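Local coordinates for insecticidal crystal protein Cry7Cal (Bacillus thuringiensis, PDB 5ZI1), which is an insecticidal delta endotoxin active against the locust Locusta migratoria manilensis, and probably acts by binding a receptor, at residues G259-N264 / P269-A274. Numbering follows the deposited sequence.
Sequences GLTGIN and PDWYGA
A single direct backbone bond, Trp271 N to Leu260 O at 2.8 Å, joins 259-264 to 269-274, and Asp270 CA-H leans on the same carbonyl oxygen. Beside it the Asp270 carboxylate reaches over to the backbone of the 259-264 loop. Its CG stands beside its own backbone N (chi1 -69°), which brings OD1 to Gly262 N at 3.0 Å; this donor lies on the syn side, 28° out of the carboxylate plane. Water 2 also donates to OD1 and accepts from Asn264 N, while OD2 takes a weak bond from Asn264 ND2 (3.3 Å), the amide turned 72° from the carboxylate. Water 1 accepts from both Asn264 ND2 and Asp270 N. Next to these polar groups the Thr261 methyl CG2 touches two aromatics obliquely, 3.6 Å from Trp271 CD1 and 3.5 Å from Tyr272 OH. The Trp271 ring edge meets Leu260 O, and CD1 lies 3.4 Å from Gly259 C. Tyr272 OH is hydrogen-bonded to Glu213 of helix 208-227, and Trp271 touches Gln371 of strand 369-382. The loop between strand 252-254 and helix 279-286 folds back on itself, crosslinked by Asp270 and two waters, where the second domain of the three-domain Cry toxin fold meets the N-terminal helical domain.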
ATOM      1  N   GLY A 259     -18.509  -1.977  15.024  1.00 47.49           N
ATOM      2  CA  GLY A 259     -19.454  -1.443  15.978  1.00 41.47           C
ATOM      3  C   GLY A 259     -20.840  -1.461  15.367  1.00 46.42           C
ATOM      4  O   GLY A 259     -21.005  -1.626  14.156  1.00 46.18           O
ATOM      5  N   LEU A 260     -21.846  -1.300  16.226  1.00 48.24           N
ATOM      6  CA  LEU A 260     -23.223  -1.357  15.754  1.00 44.98           C
ATOM      7  C   LEU A 260     -23.578  -0.093  14.977  1.00 46.83           C
ATOM      8  O   LEU A 260     -23.373   1.021  15.458  1.00 43.75           O
ATOM      9  CB  LEU A 260     -24.172  -1.536  16.928  1.00 43.10           C
ATOM     10  CG  LEU A 260     -25.654  -1.621  16.566  1.00 48.82           C
ATOM     11  CD1 LEU A 260     -25.950  -2.922  15.821  1.00 51.56           C
ATOM     12  CD2 LEU A 260     -26.480  -1.530  17.840  1.00 49.45           C
ATOM     13  N   THR A 261     -24.089  -0.273  13.763  1.00 48.07           N
ATOM     14  CA  THR A 261     -24.702   0.796  12.991  1.00 50.53           C
ATOM     15  C   THR A 261     -25.930   0.244  12.279  1.00 54.09           C
ATOM     16  O   THR A 261     -26.104  -0.973  12.143  1.00 55.37           O
ATOM     17  CB  THR A 261     -23.759   1.405  11.922  1.00 52.43           C
ATOM     18  OG1 THR A 261     -23.463   0.413  10.928  1.00 51.45           O
ATOM     19  CG2 THR A 261     -22.481   1.925  12.538  1.00 46.80           C
ATOM     20  N   GLY A 262     -26.778   1.161  11.810  1.00 48.54           N
ATOM     21  CA  GLY A 262     -27.862   0.812  10.921  1.00 54.89           C
ATOM     22  C   GLY A 262     -29.179   0.422  11.574  1.00 55.91           C
ATOM     23  O   GLY A 262     -30.171   0.265  10.857  1.00 57.30           O
ATOM     24  N   ILE A 263     -29.227   0.247  12.894  1.00 53.71           N
ATOM     25  CA  ILE A 263     -30.480  -0.132  13.556  1.00 58.43           C
ATOM     26  C   ILE A 263     -31.321   1.099  13.884  1.00 64.05           C
ATOM     27  O   ILE A 263     -32.523   1.137  13.610  1.00 64.19           O
ATOM     28  CB  ILE A 263     -30.191  -0.970  14.824  1.00 58.29           C
ATOM     29  CG1 ILE A 263     -29.208  -2.107  14.532  1.00 50.20           C
ATOM     30  CG2 ILE A 263     -31.476  -1.552  15.384  1.00 57.58           C
ATOM     31  CD1 ILE A 263     -29.648  -3.017  13.428  1.00 55.90           C
ATOM     32  N   ASN A 264     -30.677   2.116  14.463  1.00 64.07           N
ATOM     33  CA  ASN A 264     -31.255   3.427  14.762  1.00 60.93           C
ATOM     34  C   ASN A 264     -32.584   3.290  15.515  1.00 66.31           C
ATOM     35  O   ASN A 264     -33.672   3.604  15.029  1.00 65.98           O
ATOM     36  CB  ASN A 264     -31.367   4.254  13.477  1.00 63.91           C
ATOM     37  CG  ASN A 264     -30.017   4.372  12.755  1.00 65.41           C
ATOM     38  OD1 ASN A 264     -29.775   3.684  11.761  1.00 65.09           O
ATOM     39  ND2 ASN A 264     -29.116   5.211  13.290  1.00 59.99           N
ATOM     40  N   PRO A 269     -28.392   2.232  19.427  1.00 42.12           N
ATOM     41  CA  PRO A 269     -27.900   3.341  18.595  1.00 53.74           C
ATOM     42  C   PRO A 269     -26.641   2.950  17.832  1.00 49.17           C
ATOM     43  O   PRO A 269     -25.993   1.935  18.112  1.00 46.26           O
ATOM     44  CB  PRO A 269     -27.614   4.460  19.608  1.00 44.81           C
ATOM     45  CG  PRO A 269     -27.253   3.720  20.865  1.00 50.77           C
ATOM     46  CD  PRO A 269     -28.019   2.399  20.842  1.00 45.34           C
ATOM     47  N   ASP A 270     -26.330   3.757  16.815  1.00 50.86           N
ATOM     48  CA  ASP A 270     -25.011   3.699  16.192  1.00 47.67           C
ATOM     49  C   ASP A 270     -23.923   3.968  17.226  1.00 47.23           C
ATOM     50  O   ASP A 270     -24.082   4.783  18.138  1.00 50.13           O
ATOM     51  CB  ASP A 270     -24.897   4.718  15.064  1.00 49.29           C
ATOM     52  CG  ASP A 270     -25.758   4.370  13.866  1.00 53.41           C
ATOM     53  OD1 ASP A 270     -26.320   3.262  13.833  1.00 52.23           O
ATOM     54  OD2 ASP A 270     -25.864   5.212  12.944  1.00 53.42           O
ATOM     55  N   TRP A 271     -22.792   3.288  17.064  1.00 49.10           N
ATOM     56  CA  TRP A 271     -21.711   3.452  18.026  1.00 50.27           C
ATOM     57  C   TRP A 271     -21.088   4.855  17.991  1.00 47.15           C
ATOM     58  O   TRP A 271     -20.462   5.245  18.984  1.00 45.42           O
ATOM     59  CB  TRP A 271     -20.631   2.378  17.796  1.00 46.02           C
ATOM     60  CG  TRP A 271     -19.876   2.524  16.485  1.00 48.53           C
ATOM     61  CD1 TRP A 271     -20.129   1.865  15.313  1.00 47.53           C
ATOM     62  CD2 TRP A 271     -18.762   3.395  16.218  1.00 45.82           C
ATOM     63  NE1 TRP A 271     -19.248   2.266  14.340  1.00 45.56           N
ATOM     64  CE2 TRP A 271     -18.396   3.202  14.869  1.00 49.78           C
ATOM     65  CE3 TRP A 271     -18.034   4.305  16.990  1.00 45.68           C
ATOM     66  CZ2 TRP A 271     -17.326   3.887  14.275  1.00 43.32           C
ATOM     67  CZ3 TRP A 271     -16.965   4.986  16.397  1.00 43.19           C
ATOM     68  CH2 TRP A 271     -16.631   4.774  15.057  1.00 40.86           C
ATOM     69  N   TYR A 272     -21.273   5.626  16.907  1.00 43.03           N
ATOM     70  CA  TYR A 272     -20.502   6.868  16.726  1.00 47.56           C
ATOM     71  C   TYR A 272     -20.588   7.793  17.939  1.00 49.48           C
ATOM     72  O   TYR A 272     -19.562   8.280  18.433  1.00 49.25           O
ATOM     73  CB  TYR A 272     -20.955   7.628  15.478  1.00 45.11           C
ATOM     74  CG  TYR A 272     -21.006   6.815  14.211  1.00 48.52           C
ATOM     75  CD1 TYR A 272     -19.880   6.161  13.735  1.00 46.04           C
ATOM     76  CD2 TYR A 272     -22.187   6.718  13.476  1.00 50.21           C
ATOM     77  CE1 TYR A 272     -19.934   5.421  12.563  1.00 47.91           C
ATOM     78  CE2 TYR A 272     -22.252   5.979  12.307  1.00 49.17           C
ATOM     79  CZ  TYR A 272     -21.120   5.337  11.858  1.00 49.87           C
ATOM     80  OH  TYR A 272     -21.179   4.599  10.703  1.00 54.48           O
ATOM     81  N   GLY A 273     -21.806   8.033  18.448  1.00 50.23           N
ATOM     82  CA  GLY A 273     -21.978   8.910  19.596  1.00 40.52           C
ATOM     83  C   GLY A 273     -21.193   8.495  20.823  1.00 49.59           C
ATOM     84  O   GLY A 273     -20.923   9.333  21.685  1.00 53.38           O
ATOM     85  N   ALA A 274     -20.801   7.219  20.916  1.00 50.84           N
ATOM     86  CA  ALA A 274     -20.020   6.741  22.053  1.00 48.17           C
ATOM     87  C   ALA A 274     -18.520   6.978  21.908  1.00 48.70           C
ATOM     88  O   ALA A 274     -17.805   6.940  22.918  1.00 51.31           O
ATOM     89  CB  ALA A 274     -20.277   5.247  22.275  1.00 53.65           C
TER
HETATM   90  O   HOH W   1     -28.328   6.111  15.868  1.00 44.74           O
HETATM   91  O   HOH W   2     -27.723   1.362  15.410  1.00 51.29           O